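Local coordinates for putative acyl-CoA dehydrogenase (Burkholderia xenovorans, PDB 5JSC), which is a flavoprotein of the acyl-CoA dehydrogenase family, built as a four-subunit assembly that binds flavin-adenine dinucleotide, at residues Arg376-Arg379 / Ile380-Gly383; Ala338-His341 / Ala342-Ala346; Arg256-Asp259 / Ile260-Ser264; Ala384-Val387 / Gln388-Ile391; Val368-Leu371 / Tyr372-Ile375. All coordinates share one frame; numbering follows the deposited sequence.

All five contacts belong to the helical C-terminal part of the chain, and contact 1, the loop between helices 367-376 and 385-405, touches or adjoins each of the others. Contact 5 runs straight into it, and contact 4 continues from it; both contacts 1 and 4 line the flavin-adenine dinucleotide pocket. From contact 2, K339 NZ reaches G383 O at 2.7 Å, and from contact 3, R262 NE reaches E382 O at 2.8 Å. Contacts 2 and 4 meet where E344 OE1 holds T385 OG1 at 2.6 Å. Contact 5 lies farthest out, its centre about 23 Å from the centres of contacts 3 and 4.

Contact 1 (Arg376-Arg379 / Ile380-Gly383); sequences RALR and IYEG. With FAD (flavin-adenine dinucleotide), chain M.
I380 turns its backbone N back to A377 O at 2.9 Å, meeting the oxygen from above the carbonyl plane, 56° out of it. Its side chain divides two ways. CD1 lies obliquely against the R376 guanidinium, 3.7 Å from R376 NH1, whereas CG2 faces the ribityl chain of flavin-adenine dinucleotide, 3.8 Å from FAD O3'. R379 NH1 sits 3.1 Å above the centre of that same guanidinium plane; the closeness of the two cations is probably eased by D351 of the second subunit, which forms salt bridges with both. R376 NH2 also bonds to Q355 of that subunit, and R379 forms a salt bridge with E344.

Y381 N makes the second bond to A377 O, 2.9 Å long and almost straight on (C=O...N angle 175°), so one carbonyl oxygen ties down two successive amides. A chi1 of 68° sets Y381 CG between the backbone N and the carbonyl carbon, and the ring lies beside L378. L378 CA stands over the ring face in a CH-pi contact, 4.3 Å from the centroid, and L378 CG packs 3.7 Å from Y381 CZ. The flavin comes in too, with FAD C7 3.6 Å from Y381 CD2.

E382 packs its side chain on L258, F261 and V265 of helix 250-286. K339 of helix 332-356 gathers the carbonyls of L378, Y381 and G383, and R262 of helix 250-286 takes that of E382, so that the loop joining helix 367-376 to helix 385-405 is tied to helices 332-356 and 250-286.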
# COMPACT_ATOMS: atom_id res chain seq x y z
N ARG C 376 -5.58 -2.10 18.10
CA ARG C 376 -6.28 -2.94 17.13
C ARG C 376 -7.79 -2.76 17.22
O ARG C 376 -8.47 -2.71 16.18
CB ARG C 376 -5.89 -4.41 17.31
CG ARG C 376 -6.37 -5.32 16.18
CD ARG C 376 -5.88 -4.81 14.84
NE ARG C 376 -6.42 -5.50 13.66
CZ ARG C 376 -7.59 -5.19 13.10
NH1 ARG C 376 -8.37 -4.28 13.67
NH2 ARG C 376 -8.01 -5.82 12.00
N ALA C 377 -8.33 -2.62 18.43
CA ALA C 377 -9.78 -2.50 18.58
C ALA C 377 -10.32 -1.17 18.06
O ALA C 377 -11.51 -1.10 17.74
CB ALA C 377 -10.19 -2.65 20.05
N LEU C 378 -9.50 -0.13 17.96
CA LEU C 378 -10.03 1.17 17.56
C LEU C 378 -10.42 1.20 16.09
O LEU C 378 -11.13 2.11 15.67
CB LEU C 378 -9.04 2.30 17.87
CG LEU C 378 -9.04 2.78 19.33
CD1 LEU C 378 -8.48 1.74 20.30
CD2 LEU C 378 -8.30 4.10 19.49
N ARG C 379 -9.97 0.22 15.31
CA ARG C 379 -10.41 0.06 13.93
C ARG C 379 -11.73 -0.68 13.84
O ARG C 379 -12.25 -0.86 12.73
CB ARG C 379 -9.31 -0.66 13.13
CG ARG C 379 -8.01 0.16 13.04
CD ARG C 379 -6.83 -0.70 12.62
NE ARG C 379 -7.13 -1.43 11.39
CZ ARG C 379 -6.52 -2.56 11.02
NH1 ARG C 379 -5.57 -3.07 11.78
NH2 ARG C 379 -6.87 -3.16 9.88
N ILE C 380 -12.29 -1.09 14.98
CA ILE C 380 -13.49 -1.91 15.03
C ILE C 380 -14.62 -1.22 15.78
O ILE C 380 -15.75 -1.13 15.28
CB ILE C 380 -13.18 -3.30 15.65
CG1 ILE C 380 -12.19 -4.06 14.76
CG2 ILE C 380 -14.47 -4.11 15.85
CD1 ILE C 380 -11.49 -5.21 15.45
N TYR C 381 -14.32 -0.68 16.97
CA TYR C 381 -15.42 -0.11 17.73
C TYR C 381 -15.74 1.31 17.26
O TYR C 381 -14.98 1.95 16.52
CB TYR C 381 -15.13 -0.18 19.24
CG TYR C 381 -14.02 0.65 19.90
CD1 TYR C 381 -13.94 2.03 19.74
CD2 TYR C 381 -13.12 0.04 20.79
CE1 TYR C 381 -12.96 2.77 20.40
CE2 TYR C 381 -12.15 0.79 21.45
CZ TYR C 381 -12.08 2.16 21.26
OH TYR C 381 -11.14 2.92 21.92
N GLU C 382 -16.92 1.79 17.69
CA GLU C 382 -17.58 3.01 17.19
C GLU C 382 -17.70 2.98 15.66
O GLU C 382 -17.71 4.02 15.00
CB GLU C 382 -16.89 4.29 17.69
CG GLU C 382 -17.05 4.53 19.23
CD GLU C 382 -17.08 6.01 19.64
OE1 GLU C 382 -17.59 6.85 18.87
OE2 GLU C 382 -16.60 6.33 20.76
N GLY C 383 -17.85 1.78 15.09
CA GLY C 383 -18.02 1.62 13.66
C GLY C 383 -16.74 1.19 12.97
O GLY C 383 -15.76 1.94 12.96
PA FAD M . -19.78 -7.40 12.40
O1A FAD M . -20.94 -6.47 12.41
O2A FAD M . -20.09 -8.90 12.26
O5B FAD M . -18.79 -6.94 11.26
C5B FAD M . -17.63 -7.73 10.96
C4B FAD M . -16.82 -6.94 9.96
O4B FAD M . -17.58 -6.81 8.75
C3B FAD M . -16.55 -5.49 10.35
O3B FAD M . -15.48 -5.36 11.30
C2B FAD M . -16.25 -4.85 9.00
O2B FAD M . -14.89 -5.08 8.64
C1B FAD M . -17.17 -5.64 8.05
N9A FAD M . -18.37 -4.94 7.61
C8A FAD M . -19.37 -4.43 8.39
N7A FAD M . -20.37 -3.93 7.72
C5A FAD M . -20.01 -4.12 6.39
C6A FAD M . -20.65 -3.82 5.18
N6A FAD M . -21.84 -3.22 5.10
N1A FAD M . -20.02 -4.16 4.03
C2A FAD M . -18.82 -4.75 4.11
N3A FAD M . -18.12 -5.07 5.19
C4A FAD M . -18.77 -4.74 6.31
N1 FAD M . -20.43 -1.78 21.33
C2 FAD M . -21.32 -1.11 22.11
O2 FAD M . -22.54 -1.10 21.86
N3 FAD M . -20.88 -0.44 23.22
C4 FAD M . -19.57 -0.36 23.65
O4 FAD M . -19.29 0.19 24.70
C4X FAD M . -18.63 -1.04 22.80
N5 FAD M . -17.38 -1.07 23.17
C5X FAD M . -16.51 -1.89 22.48
C6 FAD M . -15.21 -2.06 22.96
C7 FAD M . -14.33 -2.95 22.36
C7M FAD M . -12.95 -3.13 22.94
C8 FAD M . -14.75 -3.68 21.23
C8M FAD M . -13.83 -4.66 20.55
C9 FAD M . -16.04 -3.51 20.74
C9A FAD M . -16.92 -2.63 21.35
N10 FAD M . -18.27 -2.50 20.94
C10 FAD M . -19.15 -1.74 21.66
C1' FAD M . -18.75 -3.32 19.82
C2' FAD M . -18.35 -2.77 18.45
O2' FAD M . -19.06 -1.57 18.16
C3' FAD M . -18.65 -3.81 17.38
O3' FAD M . -17.73 -4.87 17.61
C4' FAD M . -18.50 -3.30 15.95
O4' FAD M . -19.58 -2.41 15.66
C5' FAD M . -18.47 -4.43 14.94
O5' FAD M . -19.66 -5.21 15.12
P FAD M . -19.46 -6.82 15.18
O1P FAD M . -18.41 -7.19 16.17
O2P FAD M . -20.80 -7.47 15.40
O3P FAD M . -18.93 -7.21 13.73

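Contact 2 (Ala338-His341 / Ala342-Ala346); sequences AKWH and ASEGA. With SO4 (sulfate ion), chain P.
S343 gives both its hydroxyl and its backbone N to K339 O, OG at 2.7 Å and N at 3.1 Å, so that a single carbonyl one turn back serves two donors. The hydroxyl gets there because chi1 of 61° sets OG between the backbone N and the carbonyl carbon, folded down against the helix. A water bridges the two side chains: it donates to S343 OG at 2.8 Å and accepts from K339 NZ. The same ammonium group is held by the carbonyl oxygens of L378, Y381 and G383, which place it over the loop next to the flavin pocket. Backbone bonds of the usual helical spacing join A342 N to A338 O, E344 N to W340 O and G345 N to H341 O.

These residues form two turns of helix 332-356, a member of the C-terminal helical bundle of the acyl-CoA dehydrogenase fold. A338 and A342 pack on A266 of helix 250-286, and A342 also on S314 of helix 298-325.

Farther out, E344 CG meets the edge of the W340 indole, 3.8 Å from W340 CD1, with carboxylate and ring planes 69° apart. E344 bends at chi2 (-69°), and its OE1 receives both R379 NE and T385 OG1. H341 is modelled in two conformers; its ND1 is hydrogen-bonded to S314 OG and, in the conformer described here, NE2 makes a weak bond to sulfate O2 at 3.3 Å. That ion, probably from the crystallisation liquor, also binds H341 of the third subunit, and W340 packs on L309 of the same neighbour.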
# COMPACT_ATOMS: atom_id res chain seq x y z
N ALA C 338 -12.04 11.08 9.72
CA ALA C 338 -11.02 11.18 10.76
C ALA C 338 -10.85 9.86 11.49
O ALA C 338 -9.72 9.42 11.73
CB ALA C 338 -11.40 12.29 11.75
N LYS C 339 -11.97 9.22 11.86
CA LYS C 339 -11.90 7.97 12.61
C LYS C 339 -11.22 6.89 11.78
O LYS C 339 -10.33 6.18 12.27
CB LYS C 339 -13.32 7.55 13.02
CG LYS C 339 -13.41 6.49 14.12
CD LYS C 339 -13.36 5.07 13.58
CE LYS C 339 -13.52 4.04 14.69
NZ LYS C 339 -13.48 2.63 14.17
N TRP C 340 -11.62 6.76 10.52
CA TRP C 340 -11.00 5.83 9.58
C TRP C 340 -9.50 6.09 9.47
O TRP C 340 -8.68 5.19 9.72
CB TRP C 340 -11.72 5.99 8.24
CG TRP C 340 -11.08 5.42 7.00
CD1 TRP C 340 -10.06 4.52 6.90
CD2 TRP C 340 -11.46 5.75 5.66
NE1 TRP C 340 -9.78 4.27 5.57
CE2 TRP C 340 -10.64 5.01 4.79
CE3 TRP C 340 -12.43 6.60 5.11
CZ2 TRP C 340 -10.74 5.11 3.41
CZ3 TRP C 340 -12.53 6.69 3.74
CH2 TRP C 340 -11.70 5.95 2.90
N HIS C 341 -9.12 7.30 9.08
CA HIS C 341 -7.71 7.59 8.78
C HIS C 341 -6.84 7.47 10.02
O HIS C 341 -5.74 6.91 9.98
CB HIS C 341 -7.60 8.99 8.17
CG HIS C 341 -6.23 9.33 7.67
ND1 HIS C 341 -5.19 9.66 8.51
CD2 HIS C 341 -5.75 9.44 6.41
CE1 HIS C 341 -4.12 9.93 7.79
NE2 HIS C 341 -4.43 9.81 6.51
N ALA C 342 -7.30 8.04 11.13
CA ALA C 342 -6.43 8.06 12.31
C ALA C 342 -6.26 6.66 12.89
O ALA C 342 -5.18 6.32 13.38
CB ALA C 342 -6.98 9.03 13.35
N SER C 343 -7.31 5.83 12.87
CA SER C 343 -7.16 4.49 13.45
C SER C 343 -6.33 3.59 12.54
O SER C 343 -5.44 2.88 13.02
CB SER C 343 -8.54 3.86 13.71
OG SER C 343 -9.29 3.72 12.52
N GLU C 344 -6.58 3.64 11.23
CA GLU C 344 -5.77 2.84 10.31
C GLU C 344 -4.34 3.35 10.29
O GLU C 344 -3.39 2.55 10.24
CB GLU C 344 -6.35 2.88 8.90
CG GLU C 344 -7.69 2.16 8.75
CD GLU C 344 -7.57 0.65 8.88
OE1 GLU C 344 -8.53 0.03 9.40
OE2 GLU C 344 -6.54 0.08 8.46
N GLY C 345 -4.17 4.67 10.32
CA GLY C 345 -2.83 5.24 10.32
C GLY C 345 -2.07 4.93 11.59
O GLY C 345 -0.88 4.60 11.54
N ALA C 346 -2.74 5.02 12.75
CA ALA C 346 -2.06 4.72 14.01
C ALA C 346 -1.58 3.28 14.04
O ALA C 346 -0.50 2.99 14.57
CB ALA C 346 -2.97 5.00 15.19
S SO4 P . -0.83 9.39 5.09
O1 SO4 P . -0.65 10.69 5.72
O2 SO4 P . -2.03 9.41 4.26
O3 SO4 P . -0.97 8.35 6.12
O4 SO4 P . 0.33 9.13 4.23
O HOH W 1 -11.72 2.56 11.93

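Contact 3 (Arg256-Asp259 / Ile260-Ser264); sequences RTLD and IFRTS
D259 and R262 face each other one turn apart without a direct bond: D259 OD1 stays 4.1 Å from R262 NH1 and lies well out of the guanidinium plane. A water at the edge of that plane joins them, accepting from R262 NH1 at 3.0 Å and donating to D259 OD1 at 2.9 Å. Two other polar atoms have outside partners, D259 OD2 in T332 OG1 and R262 NE in E382 O, while L258 CB covers part of one guanidinium face.

Along helix 250-286 the backbone bonds are uneven. R262 N to L258 O is short at 2.8 Å and F261 N to T257 O is longer, but I260 N makes only weak bonds, to R256 O and T257 O. D259 O lies 4.7 Å from T263 N, too far for a bond. A second water fills in, donating to D259 O and I260 O, each at 2.7 Å, and it also binds T263 OG1. S264 OG donates to F261 O, three residues back, at 2.7 Å and is also bonded by R95 NH1.

Water therefore replaces a backbone bond at this opened turn, while D259 and R262 probably attract by charge, with water supplying their hydrogen bonds.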
# COMPACT_ATOMS: atom_id res chain seq x y z
N ARG C 256 -26.54 9.94 16.29
CA ARG C 256 -26.08 11.28 16.63
C ARG C 256 -25.05 11.24 17.76
O ARG C 256 -24.13 12.07 17.79
CB ARG C 256 -27.26 12.16 17.03
CG ARG C 256 -28.13 12.58 15.86
CD ARG C 256 -29.40 13.29 16.34
NE ARG C 256 -29.08 14.50 17.10
CZ ARG C 256 -29.84 15.00 18.08
NH1 ARG C 256 -30.96 14.38 18.43
NH2 ARG C 256 -29.48 16.11 18.70
N THR C 257 -25.20 10.30 18.69
CA THR C 257 -24.21 10.16 19.75
C THR C 257 -22.87 9.71 19.18
O THR C 257 -21.82 10.25 19.53
CB THR C 257 -24.72 9.18 20.81
OG1 THR C 257 -25.99 9.64 21.31
CG2 THR C 257 -23.74 9.06 21.96
N LEU C 258 -22.90 8.73 18.28
CA LEU C 258 -21.67 8.27 17.64
C LEU C 258 -21.03 9.37 16.79
O LEU C 258 -19.80 9.41 16.67
CB LEU C 258 -21.98 7.04 16.79
CG LEU C 258 -22.25 5.79 17.62
CD1 LEU C 258 -22.99 4.76 16.78
CD2 LEU C 258 -20.93 5.21 18.14
N ASP C 259 -21.83 10.25 16.18
CA ASP C 259 -21.26 11.32 15.38
C ASP C 259 -20.42 12.27 16.23
O ASP C 259 -19.44 12.84 15.73
CB ASP C 259 -22.36 12.11 14.68
CG ASP C 259 -22.88 11.41 13.44
OD1 ASP C 259 -22.20 10.48 12.95
OD2 ASP C 259 -23.96 11.82 12.95
N ILE C 260 -20.79 12.46 17.49
CA ILE C 260 -19.97 13.25 18.39
C ILE C 260 -18.66 12.52 18.67
O ILE C 260 -17.57 13.08 18.51
CB ILE C 260 -20.72 13.54 19.70
CG1 ILE C 260 -22.04 14.25 19.41
CG2 ILE C 260 -19.83 14.34 20.66
CD1 ILE C 260 -22.88 14.46 20.65
N PHE C 261 -18.74 11.28 19.12
CA PHE C 261 -17.56 10.69 19.71
C PHE C 261 -16.68 9.92 18.73
O PHE C 261 -15.55 9.59 19.09
CB PHE C 261 -17.97 9.84 20.91
CG PHE C 261 -18.47 10.69 22.05
CD1 PHE C 261 -17.57 11.38 22.85
CD2 PHE C 261 -19.82 10.89 22.26
CE1 PHE C 261 -18.00 12.20 23.87
CE2 PHE C 261 -20.27 11.71 23.28
CZ PHE C 261 -19.36 12.37 24.09
N ARG C 262 -17.12 9.69 17.48
CA ARG C 262 -16.20 9.08 16.52
C ARG C 262 -14.95 9.93 16.32
O ARG C 262 -13.85 9.39 16.19
CB ARG C 262 -16.90 8.81 15.18
CG ARG C 262 -17.63 7.46 15.12
CD ARG C 262 -18.49 7.35 13.88
NE ARG C 262 -19.26 6.11 13.88
CZ ARG C 262 -20.26 5.84 13.05
NH1 ARG C 262 -20.64 6.75 12.16
NH2 ARG C 262 -20.89 4.68 13.12
N THR C 263 -15.09 11.26 16.29
CA THR C 263 -13.89 12.08 16.16
C THR C 263 -12.97 11.92 17.37
O THR C 263 -11.74 11.97 17.24
CB THR C 263 -14.27 13.55 15.96
OG1 THR C 263 -15.27 13.64 14.94
CG2 THR C 263 -13.06 14.38 15.54
N SER C 264 -13.55 11.67 18.55
CA SER C 264 -12.74 11.43 19.73
C SER C 264 -12.00 10.09 19.66
O SER C 264 -10.92 9.97 20.23
CB SER C 264 -13.60 11.52 21.00
OG SER C 264 -14.24 10.29 21.32
O HOH W 2 -17.40 14.53 16.25
O HOH W 3 -19.80 9.55 11.51

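Contact 4 (Ala384-Val387 / Gln388-Ile391); sequences ATEV and QQLI. With FAD (flavin-adenine dinucleotide), chain M.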
# COMPACT_ATOMS: atom_id res chain seq x y z
N ALA C 384 -16.72 -0.01 12.39
CA ALA C 384 -15.50 -0.54 11.81
C ALA C 384 -15.05 0.32 10.63
O ALA C 384 -15.84 1.03 10.00
CB ALA C 384 -15.70 -1.99 11.37
N THR C 385 -13.75 0.24 10.32
CA THR C 385 -13.20 0.99 9.19
C THR C 385 -14.07 0.91 7.95
O THR C 385 -14.36 1.92 7.30
CB THR C 385 -11.80 0.48 8.87
OG1 THR C 385 -10.95 0.78 9.97
CG2 THR C 385 -11.26 1.12 7.59
N GLU C 386 -14.51 -0.30 7.62
CA GLU C 386 -15.27 -0.50 6.39
C GLU C 386 -16.61 0.22 6.44
O GLU C 386 -17.08 0.72 5.41
CB GLU C 386 -15.44 -2.00 6.14
CG GLU C 386 -14.11 -2.75 5.85
CD GLU C 386 -13.14 -2.81 7.04
OE1 GLU C 386 -13.61 -2.91 8.20
OE2 GLU C 386 -11.91 -2.77 6.81
N VAL C 387 -17.22 0.29 7.62
CA VAL C 387 -18.44 1.08 7.79
C VAL C 387 -18.15 2.55 7.52
O VAL C 387 -18.92 3.23 6.83
CB VAL C 387 -19.03 0.86 9.20
CG1 VAL C 387 -20.20 1.81 9.45
CG2 VAL C 387 -19.46 -0.58 9.38
N GLN C 388 -17.03 3.06 8.06
CA GLN C 388 -16.67 4.46 7.83
C GLN C 388 -16.46 4.74 6.34
O GLN C 388 -16.90 5.78 5.83
CB GLN C 388 -15.41 4.84 8.62
CG GLN C 388 -15.42 4.44 10.10
CD GLN C 388 -16.50 5.15 10.93
OE1 GLN C 388 -17.06 6.16 10.52
NE2 GLN C 388 -16.79 4.59 12.09
N GLN C 389 -15.77 3.83 5.64
CA GLN C 389 -15.52 4.03 4.21
C GLN C 389 -16.82 4.14 3.43
O GLN C 389 -16.95 4.98 2.53
CB GLN C 389 -14.71 2.88 3.64
CG GLN C 389 -13.30 2.76 4.11
CD GLN C 389 -12.64 1.55 3.47
OE1 GLN C 389 -12.97 0.41 3.80
NE2 GLN C 389 -11.75 1.79 2.52
N LEU C 390 -17.78 3.26 3.73
CA LEU C 390 -19.04 3.29 3.00
C LEU C 390 -19.84 4.54 3.32
O LEU C 390 -20.53 5.08 2.44
CB LEU C 390 -19.84 2.03 3.30
CG LEU C 390 -19.18 0.73 2.84
CD1 LEU C 390 -19.92 -0.47 3.43
CD2 LEU C 390 -19.16 0.66 1.31
N ILE C 391 -19.77 5.04 4.57
CA ILE C 391 -20.41 6.31 4.89
C ILE C 391 -19.87 7.41 4.00
O ILE C 391 -20.63 8.20 3.41
CB ILE C 391 -20.22 6.65 6.38
CG1 ILE C 391 -21.06 5.74 7.27
CG2 ILE C 391 -20.55 8.13 6.65
CD1 ILE C 391 -20.66 5.81 8.74
PA FAD M . -19.78 -7.40 12.40
O1A FAD M . -20.94 -6.47 12.41
O2A FAD M . -20.09 -8.90 12.26
O5B FAD M . -18.79 -6.94 11.26
C5B FAD M . -17.63 -7.73 10.96
C4B FAD M . -16.82 -6.94 9.96
O4B FAD M . -17.58 -6.81 8.75
C3B FAD M . -16.55 -5.49 10.35
O3B FAD M . -15.48 -5.36 11.30
C2B FAD M . -16.25 -4.85 9.00
O2B FAD M . -14.89 -5.08 8.64
C1B FAD M . -17.17 -5.64 8.05
N9A FAD M . -18.37 -4.94 7.61
C8A FAD M . -19.37 -4.43 8.39
N7A FAD M . -20.37 -3.93 7.72
C5A FAD M . -20.01 -4.12 6.39
C6A FAD M . -20.65 -3.82 5.18
N6A FAD M . -21.84 -3.22 5.10
N1A FAD M . -20.02 -4.16 4.03
C2A FAD M . -18.82 -4.75 4.11
N3A FAD M . -18.12 -5.07 5.19
C4A FAD M . -18.77 -4.74 6.31
N1 FAD M . -20.43 -1.78 21.33
C2 FAD M . -21.32 -1.11 22.11
O2 FAD M . -22.54 -1.10 21.86
N3 FAD M . -20.88 -0.44 23.22
C4 FAD M . -19.57 -0.36 23.65
O4 FAD M . -19.29 0.19 24.70
C4X FAD M . -18.63 -1.04 22.80
N5 FAD M . -17.38 -1.07 23.17
C5X FAD M . -16.51 -1.89 22.48
C6 FAD M . -15.21 -2.06 22.96
C7 FAD M . -14.33 -2.95 22.36
C7M FAD M . -12.95 -3.13 22.94
C8 FAD M . -14.75 -3.68 21.23
C8M FAD M . -13.83 -4.66 20.55
C9 FAD M . -16.04 -3.51 20.74
C9A FAD M . -16.92 -2.63 21.35
N10 FAD M . -18.27 -2.50 20.94
C10 FAD M . -19.15 -1.74 21.66
C1' FAD M . -18.75 -3.32 19.82
C2' FAD M . -18.35 -2.77 18.45
O2' FAD M . -19.06 -1.57 18.16
C3' FAD M . -18.65 -3.81 17.38
O3' FAD M . -17.73 -4.87 17.61
C4' FAD M . -18.50 -3.30 15.95
O4' FAD M . -19.58 -2.41 15.66
C5' FAD M . -18.47 -4.43 14.94
O5' FAD M . -19.66 -5.21 15.12
P FAD M . -19.46 -6.82 15.18
O1P FAD M . -18.41 -7.19 16.17
O2P FAD M . -20.80 -7.47 15.40
O3P FAD M . -18.93 -7.21 13.73
O HOH W 4 -10.94 -1.78 4.53
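Q388 N bonds to A384 O at 3.0 Å and closes the first turn of helix 385-405, with A384 as N-cap residue at the adenosine end of the flavin-adenine dinucleotide site. The same i to i+4 pattern carries on in Q389 N to T385 O, L390 N to E386 O and I391 N to V387 O.

Polar side chains gather round E386. Its chain bends at chi2 (67°) and brings OE1 within 2.6 Å of the ribose hydroxyl FAD O2B, which donates to it. Q355 of the second subunit gives its NE2 to the same OE1, so the carboxylate bridges cofactor and neighbour. The other oxygen, E386 OE2, accepts from a water at 2.7 Å that also donates to Q389 OE1 at 3.1 Å. The two side chains point the same way, their carboxylate and amide planes 87° apart.

Van der Waals packing makes up the last group. V387 CG1 packs 4.1 Å from I391 CD1, the two side chains lying aslant, and I391 also packs on R262 of helix 250-286. The other V387 branch, CG2, faces the adenine, 3.8 Å from FAD N7A. L390 CD1 approaches the same base at 3.7 Å from FAD N1A, and A384 CB rests 3.4 Å from the ribose oxygen FAD O3B.

Contact 5 (Val368-Leu371 / Tyr372-Ile375); sequences VEML and YREI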
# COMPACT_ATOMS: atom_id res chain seq x y z
N VAL C 368 5.84 -0.00 23.04
CA VAL C 368 5.35 -0.27 21.69
C VAL C 368 4.60 -1.60 21.63
O VAL C 368 3.65 -1.73 20.85
CB VAL C 368 6.50 -0.21 20.65
CG1 VAL C 368 7.12 1.18 20.63
CG2 VAL C 368 7.55 -1.31 20.89
N GLU C 369 4.97 -2.59 22.45
CA GLU C 369 4.21 -3.84 22.48
C GLU C 369 2.80 -3.59 23.00
O GLU C 369 1.83 -4.15 22.48
CB GLU C 369 4.93 -4.88 23.34
CG GLU C 369 4.31 -6.27 23.33
CD GLU C 369 3.21 -6.47 24.35
OE1 GLU C 369 3.10 -5.69 25.32
OE2 GLU C 369 2.44 -7.44 24.19
N MET C 370 2.67 -2.75 24.02
CA MET C 370 1.35 -2.42 24.54
C MET C 370 0.53 -1.68 23.50
O MET C 370 -0.67 -1.92 23.36
CB MET C 370 1.49 -1.59 25.81
CG MET C 370 2.15 -2.37 26.93
SD MET C 370 2.19 -1.52 28.50
CE MET C 370 3.17 -0.09 28.10
N LEU C 371 1.16 -0.75 22.76
CA LEU C 371 0.44 0.00 21.74
C LEU C 371 -0.04 -0.90 20.61
O LEU C 371 -1.12 -0.70 20.06
CB LEU C 371 1.31 1.13 21.21
CG LEU C 371 1.56 2.26 22.21
CD1 LEU C 371 2.76 3.10 21.80
CD2 LEU C 371 0.31 3.14 22.35
N TYR C 372 0.77 -1.90 20.25
CA TYR C 372 0.38 -2.86 19.22
C TYR C 372 -0.90 -3.59 19.60
O TYR C 372 -1.75 -3.87 18.74
CB TYR C 372 1.54 -3.84 18.99
CG TYR C 372 1.25 -4.94 17.99
CD1 TYR C 372 1.31 -4.70 16.61
CD2 TYR C 372 0.94 -6.23 18.42
CE1 TYR C 372 1.06 -5.73 15.68
CE2 TYR C 372 0.71 -7.26 17.51
CZ TYR C 372 0.75 -7.00 16.15
OH TYR C 372 0.51 -8.01 15.25
N ARG C 373 -1.06 -3.91 20.89
CA ARG C 373 -2.31 -4.51 21.34
C ARG C 373 -3.43 -3.47 21.46
O ARG C 373 -4.57 -3.75 21.09
CB ARG C 373 -2.10 -5.23 22.67
CG ARG C 373 -1.19 -6.45 22.50
CD ARG C 373 -1.13 -7.31 23.75
NE ARG C 373 -0.21 -6.75 24.72
CZ ARG C 373 -0.58 -6.12 25.82
NH1 ARG C 373 -1.87 -6.00 26.13
NH2 ARG C 373 0.34 -5.63 26.63
N GLU C 374 -3.10 -2.28 21.96
CA GLU C 374 -4.13 -1.29 22.26
C GLU C 374 -4.83 -0.79 21.00
O GLU C 374 -6.05 -0.55 21.02
CB GLU C 374 -3.50 -0.12 23.01
CG GLU C 374 -4.51 0.86 23.57
CD GLU C 374 -5.12 0.34 24.85
OE1 GLU C 374 -4.37 0.10 25.82
OE2 GLU C 374 -6.36 0.17 24.89
N ILE C 375 -4.09 -0.61 19.91
CA ILE C 375 -4.69 0.09 18.77
C ILE C 375 -5.69 -0.77 18.02
O ILE C 375 -6.60 -0.23 17.38
CB ILE C 375 -3.58 0.60 17.82
CG1 ILE C 375 -4.15 1.57 16.77
CG2 ILE C 375 -2.83 -0.57 17.15
CD1 ILE C 375 -4.80 2.82 17.38
O HOH W 5 -2.05 -2.34 26.01
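V368 O takes the amide of Y372 at 2.9 Å, the first of the helical bonds that link the two halves. The Y372 side chain leads away to the subunit interface, where its ring stacks on Y372 of the second subunit and its OH bonds to the backbone O of that residue.

E369 carries the main side-chain bond. Its CG is anti to the backbone N (chi1 -174°), and a bend at chi2 turns the carboxylate toward R373, which grips it side-on: NE to OE2 at 2.8 Å and NH2 to OE1 at 3.1 Å. Both oxygens lie close to the guanidinium plane, but the groups are not coplanar, their planes standing 38° apart. OE1 is met on its syn side, whereas OE2 is approached from above the carboxylate plane. G365 N also binds E369 OE1, and R373 NH1 goes to I223 O. This is an i to i+4 glutamate-arginine salt bridge along helix 367-376, part of the C-terminal helical domain of the family.

M370 flanks the arginine, its CG 3.7 Å from R373 NH2 and its CA over one face of the guanidinium. M370 O receives E374 N at 2.8 Å; the E374 carboxylate binds H226 through OE2. L371 O accepts I375 N at 3.0 Å and has I375 CG2 packed 3.4 Å away, while the L371 side chain wedges against F272 and H275 of helix 250-286 and I350 of helix 332-356.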